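Local coordinates for cytochrome c (Rhodothermus marinus, PDB 6CUN), which is an engineered heme c protein acting as a carbene transferase for silicon-carbon bond formation, while its natural parent probably carries electrons, at residues I16-Q21 against T74-N79. The protein carries 3 engineered substitutions. Numbering follows the deposited sequence.
Sequences IGPVKQ and TMLNPN. Engineered in segment 74-79: Thr74 (natural residue Val). With CA1 (ethyl propionate), chain C; HEC (heme c), chain B.
Asn77 reaches across to the backbone of Gly17 and shows how one side-chain amide can serve two chain segments at once. Its ND2 donates to Gly17 O at 2.9 Å, nearly straight (165° at the hydrogen). The acceptor lies in the plane of the Asn77 amide, yet the nitrogen sits well above the Gly17 carbonyl plane, so the bond is well aimed from the donor side but follows no lone pair. With CG anti to the backbone N (chi1 -171°), the amide reaches toward the 16-21 loop. The Ile16 side chain crosses that of Asn77 at about a right angle and brings its CG2 methyl to 3.5 Å from Asn77 ND2.

Beside this polar grip, the Pro18 ring lies with CD 3.7 Å from Asn77 CB, while its CG and CD face Leu76 CB. One step further along, the CG2 branch of Val19 meets the CD1 methyl of Leu76 at 3.7 Å. The turn is shaped by the positive phi of Gly17, just past the end of helix 9-16, and by the cis peptide bond before Pro18. Asn73, on helix 68-76, adds another side-chain bond to the loop, its OD1 accepting from Val19 N, and Leu76 also packs on Ala109 of helix 106-121.

The other end of the Asn77 amide, OD1, accepts from Gly80 N, which fixes the rotation of the group between two partners. Behind this layer, Pro78 and the engineered Thr74 touch the ethyl propionate group, with Thr74 CG2 3.4 Å from its OX9, and Met75 SD packs on the heme. The arrangement is an asparagine N-cap of helix 78-84, set at the break after helix 68-76, by which the loop after helix 9-16 is fastened over the carbene side of the heme pocket in this cytochrome c fold.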
ATOM      1  N   ILE A  16      -5.307  -2.546 -13.695  1.00 19.40           N
ATOM      2  CA  ILE A  16      -5.027  -3.856 -13.088  1.00 19.87           C
ATOM      3  C   ILE A  16      -6.121  -4.193 -12.071  1.00 19.12           C
ATOM      4  O   ILE A  16      -6.592  -5.319 -12.021  1.00 20.57           O
ATOM      5  CB  ILE A  16      -3.629  -3.859 -12.471  1.00 20.00           C
ATOM      6  CG1 ILE A  16      -2.593  -3.820 -13.616  1.00 21.45           C
ATOM      7  CG2 ILE A  16      -3.437  -5.051 -11.520  1.00 20.27           C
ATOM      8  CD1 ILE A  16      -1.239  -3.379 -13.183  1.00 22.10           C
ATOM      9  N   GLY A  17      -6.485  -3.208 -11.246  1.00 17.58           N
ATOM     10  CA  GLY A  17      -7.590  -3.347 -10.340  1.00 17.39           C
ATOM     11  C   GLY A  17      -7.240  -4.158  -9.100  1.00 17.03           C
ATOM     12  O   GLY A  17      -6.108  -4.638  -8.936  1.00 17.70           O
ATOM     13  N   PRO A  18      -8.234  -4.352  -8.227  1.00 17.55           N
ATOM     14  CA  PRO A  18      -9.652  -4.020  -8.415  1.00 18.23           C
ATOM     15  C   PRO A  18     -10.027  -2.617  -8.158  1.00 17.51           C
ATOM     16  O   PRO A  18     -11.058  -2.125  -8.681  1.00 19.13           O
ATOM     17  CB  PRO A  18     -10.352  -4.941  -7.433  1.00 19.50           C
ATOM     18  CG  PRO A  18      -9.356  -5.072  -6.327  1.00 19.42           C
ATOM     19  CD  PRO A  18      -8.036  -5.189  -7.041  1.00 18.67           C
ATOM     20  N   VAL A  19      -9.274  -1.889  -7.375  1.00 16.65           N
ATOM     21  CA  VAL A  19      -9.613  -0.533  -7.071  1.00 16.69           C
ATOM     22  C   VAL A  19      -9.305   0.350  -8.296  1.00 17.01           C
ATOM     23  O   VAL A  19      -8.304   0.174  -8.964  1.00 17.18           O
ATOM     24  CB  VAL A  19      -8.851  -0.016  -5.826  1.00 17.09           C
ATOM     25  CG1 VAL A  19      -9.082   1.442  -5.555  1.00 17.69           C
ATOM     26  CG2 VAL A  19      -9.279  -0.849  -4.637  1.00 18.09           C
ATOM     27  N   LYS A  20     -10.223   1.265  -8.597  1.00 16.89           N
ATOM     28  CA  LYS A  20     -10.116   2.150  -9.749  1.00 17.55           C
ATOM     29  C   LYS A  20      -9.833   3.593  -9.409  1.00 18.19           C
ATOM     30  O   LYS A  20      -9.215   4.300 -10.197  1.00 19.54           O
ATOM     31  CB  LYS A  20     -11.411   2.052 -10.580  1.00 18.37           C
ATOM     32  CG  LYS A  20     -11.751   0.646 -11.000  1.00 18.44           C
ATOM     33  CD  LYS A  20     -10.759   0.050 -11.975  1.00 18.42           C
ATOM     34  CE  LYS A  20     -10.960  -1.403 -12.238  1.00 18.49           C
ATOM     35  NZ  LYS A  20     -10.065  -1.911 -13.305  1.00 18.65           N
ATOM     36  N   GLN A  21     -10.298   4.038  -8.254  1.00 18.86           N
ATOM     37  CA  GLN A  21     -10.196   5.444  -7.830  1.00 19.87           C
ATOM     38  C   GLN A  21     -10.218   5.457  -6.327  1.00 20.05           C
ATOM     39  O   GLN A  21     -10.950   4.653  -5.756  1.00 20.79           O
ATOM     40  CB  GLN A  21     -11.384   6.263  -8.385  1.00 22.58           C
ATOM     41  N   THR A  74      -1.803  -3.038  -4.595  1.00 14.40           N
ATOM     42  CA  THR A  74      -0.698  -3.872  -4.082  1.00 15.50           C
ATOM     43  C   THR A  74      -1.201  -4.785  -2.969  1.00 15.69           C
ATOM     44  O   THR A  74      -0.896  -5.970  -2.930  1.00 17.28           O
ATOM     45  CB  THR A  74       0.426  -2.981  -3.613  1.00 16.73           C
ATOM     46  OG1 THR A  74       1.010  -2.330  -4.736  1.00 17.34           O
ATOM     47  CG2 THR A  74       1.496  -3.813  -2.958  1.00 18.61           C
ATOM     48  N   MET A  75      -2.032  -4.233  -2.069  1.00 15.25           N
ATOM     49  CA  MET A  75      -2.609  -5.047  -1.017  1.00 16.29           C
ATOM     50  C   MET A  75      -3.676  -6.024  -1.499  1.00 17.51           C
ATOM     51  O   MET A  75      -3.781  -7.152  -1.012  1.00 19.88           O
ATOM     52  CB  MET A  75      -3.241  -4.158   0.067  1.00 16.11           C
ATOM     53  CG  MET A  75      -2.235  -3.483   0.958  1.00 16.90           C
ATOM     54  SD  MET A  75      -3.014  -2.530   2.273  1.00 15.98           S
ATOM     55  CE  MET A  75      -3.091  -0.940   1.492  1.00 16.70           C
ATOM     56  N   LEU A  76      -4.494  -5.593  -2.439  1.00 16.11           N
ATOM     57  CA  LEU A  76      -5.664  -6.366  -2.819  1.00 17.63           C
ATOM     58  C   LEU A  76      -5.455  -7.289  -4.012  1.00 18.63           C
ATOM     59  O   LEU A  76      -6.200  -8.259  -4.215  1.00 22.16           O
ATOM     60  CB  LEU A  76      -6.837  -5.442  -3.081  1.00 17.02           C
ATOM     61  CG  LEU A  76      -7.272  -4.657  -1.880  1.00 16.30           C
ATOM     62  CD1 LEU A  76      -8.245  -3.590  -2.334  1.00 16.65           C
ATOM     63  CD2 LEU A  76      -7.916  -5.570  -0.864  1.00 17.37           C
ATOM     64  N   ASN A  77      -4.440  -6.995  -4.805  1.00 17.63           N
ATOM     65  CA  ASN A  77      -4.144  -7.782  -5.993  1.00 18.28           C
ATOM     66  C   ASN A  77      -2.656  -7.821  -6.219  1.00 18.81           C
ATOM     67  O   ASN A  77      -2.168  -7.409  -7.259  1.00 18.78           O
ATOM     68  CB  ASN A  77      -4.836  -7.132  -7.196  1.00 18.73           C
ATOM     69  CG  ASN A  77      -4.781  -7.980  -8.465  1.00 20.67           C
ATOM     70  OD1 ASN A  77      -4.365  -9.141  -8.471  1.00 21.37           O
ATOM     71  ND2 ASN A  77      -5.189  -7.357  -9.571  1.00 20.92           N
ATOM     72  N   PRO A  78      -1.936  -8.394  -5.242  1.00 20.48           N
ATOM     73  CA  PRO A  78      -0.486  -8.406  -5.393  1.00 21.41           C
ATOM     74  C   PRO A  78      -0.014  -9.161  -6.644  1.00 22.29           C
ATOM     75  O   PRO A  78       0.925  -8.706  -7.311  1.00 22.94           O
ATOM     76  CB  PRO A  78      -0.005  -9.075  -4.114  1.00 23.02           C
ATOM     77  CG  PRO A  78      -1.165  -9.841  -3.592  1.00 23.77           C
ATOM     78  CD  PRO A  78      -2.365  -9.018  -3.985  1.00 21.75           C
ATOM     79  N   ASN A  79      -0.693 -10.243  -6.990  1.00 23.72           N
ATOM     80  CA  ASN A  79      -0.229 -11.030  -8.154  1.00 26.46           C
ATOM     81  C   ASN A  79      -0.408 -10.243  -9.426  1.00 25.38           C
ATOM     82  O   ASN A  79       0.461 -10.284 -10.305  1.00 26.93           O
ATOM     83  CB  ASN A  79      -0.968 -12.351  -8.236  1.00 30.50           C
ATOM     84  CG  ASN A  79      -0.642 -13.256  -7.089  1.00 35.28           C
ATOM     85  OD1 ASN A  79       0.511 -13.348  -6.660  1.00 40.55           O
ATOM     86  ND2 ASN A  79      -1.643 -13.962  -6.600  1.00 38.82           N
TER
HETATM   87  CX5 CA1 C 202       1.465  -6.125  -0.037  1.00 21.82           C
HETATM   88  CX6 CA1 C 202       2.960  -6.288  -0.117  1.00 21.36           C
HETATM   89  CX7 CA1 C 202       3.384  -7.107  -1.201  1.00 25.12           C
HETATM   90  OX8 CA1 C 202       3.591  -8.301  -1.098  1.00 28.55           O
HETATM   91  OX9 CA1 C 202       3.585  -6.432  -2.434  1.00 27.95           O
HETATM   92  CJ1 CA1 C 202       4.144  -7.135  -3.557  1.00 28.68           C
HETATM   93  CJ2 CA1 C 202       3.041  -7.406  -4.532  1.00 29.69           C
HETATM   94 FE   HEC B 201       4.318  -5.532   1.019  1.00 14.74          FE
HETATM   95  CHA HEC B 201       6.014  -4.231  -1.664  1.00 16.00           C
HETATM   96  CHB HEC B 201       2.508  -2.700   1.232  1.00 12.96           C
HETATM   97  CHC HEC B 201       2.449  -6.958   3.457  1.00 15.35           C
HETATM   98  CHD HEC B 201       6.434  -8.181   1.080  1.00 17.13           C
HETATM   99  NA  HEC B 201       4.254  -3.825  -0.018  1.00 14.88           N
HETATM  100  C1A HEC B 201       5.016  -3.439  -1.105  1.00 15.22           C
HETATM  101  C2A HEC B 201       4.602  -2.123  -1.567  1.00 14.35           C
HETATM  102  C3A HEC B 201       3.599  -1.749  -0.762  1.00 13.89           C
HETATM  103  C4A HEC B 201       3.407  -2.769   0.223  1.00 14.02           C
HETATM  104  CMA HEC B 201       2.785  -0.456  -0.830  1.00 14.59           C
HETATM  105  CAA HEC B 201       5.231  -1.358  -2.736  1.00 15.04           C
HETATM  106  CBA HEC B 201       6.243  -0.358  -2.194  1.00 15.30           C
HETATM  107  CGA HEC B 201       6.711   0.697  -3.158  1.00 16.24           C
HETATM  108  O1A HEC B 201       7.629   1.492  -2.825  1.00 16.78           O
HETATM  109  O2A HEC B 201       6.105   0.820  -4.251  1.00 16.08           O
HETATM  110  NB  HEC B 201       2.803  -4.937   2.126  1.00 13.90           N
HETATM  111  C1B HEC B 201       2.236  -3.666   2.148  1.00 13.11           C
HETATM  112  C2B HEC B 201       1.272  -3.589   3.206  1.00 13.39           C
HETATM  113  C3B HEC B 201       1.216  -4.775   3.819  1.00 13.86           C
HETATM  114  C4B HEC B 201       2.179  -5.635   3.162  1.00 14.06           C
HETATM  115  CMB HEC B 201       0.495  -2.327   3.524  1.00 13.52           C
HETATM  116  CAB HEC B 201       0.328  -5.195   5.020  1.00 13.55           C
HETATM  117  CBB HEC B 201      -1.145  -5.281   4.499  1.00 15.20           C
HETATM  118  NC  HEC B 201       4.388  -7.247   2.033  1.00 16.21           N
HETATM  119  C1C HEC B 201       3.533  -7.663   3.015  1.00 14.99           C
HETATM  120  C2C HEC B 201       3.979  -8.925   3.571  1.00 15.80           C
HETATM  121  C3C HEC B 201       5.105  -9.255   2.919  1.00 17.17           C
HETATM  122  C4C HEC B 201       5.367  -8.235   1.936  1.00 16.62           C
HETATM  123  CMC HEC B 201       3.262  -9.641   4.693  1.00 17.21           C
HETATM  124  CAC HEC B 201       6.050 -10.459   3.288  1.00 17.80           C
HETATM  125  CBC HEC B 201       5.382 -11.824   3.176  1.00 20.71           C
HETATM  126  ND  HEC B 201       5.872  -6.104  -0.058  1.00 15.87           N
HETATM  127  C1D HEC B 201       6.655  -7.258   0.124  1.00 17.00           C
HETATM  128  C2D HEC B 201       7.682  -7.287  -0.873  1.00 18.05           C
HETATM  129  C3D HEC B 201       7.570  -6.200  -1.629  1.00 17.61           C
HETATM  130  C4D HEC B 201       6.432  -5.435  -1.138  1.00 16.43           C
HETATM  131  CMD HEC B 201       8.718  -8.436  -0.947  1.00 20.27           C
HETATM  132  CAD HEC B 201       8.432  -5.805  -2.835  1.00 19.58           C
HETATM  133  CBD HEC B 201       7.883  -6.458  -4.100  1.00 20.06           C
HETATM  134  CGD HEC B 201       8.067  -7.952  -4.154  1.00 20.88           C
HETATM  135  O1D HEC B 201       9.299  -8.364  -4.176  1.00 23.33           O
HETATM  136  O2D HEC B 201       7.135  -8.791  -4.163  1.00 24.55           O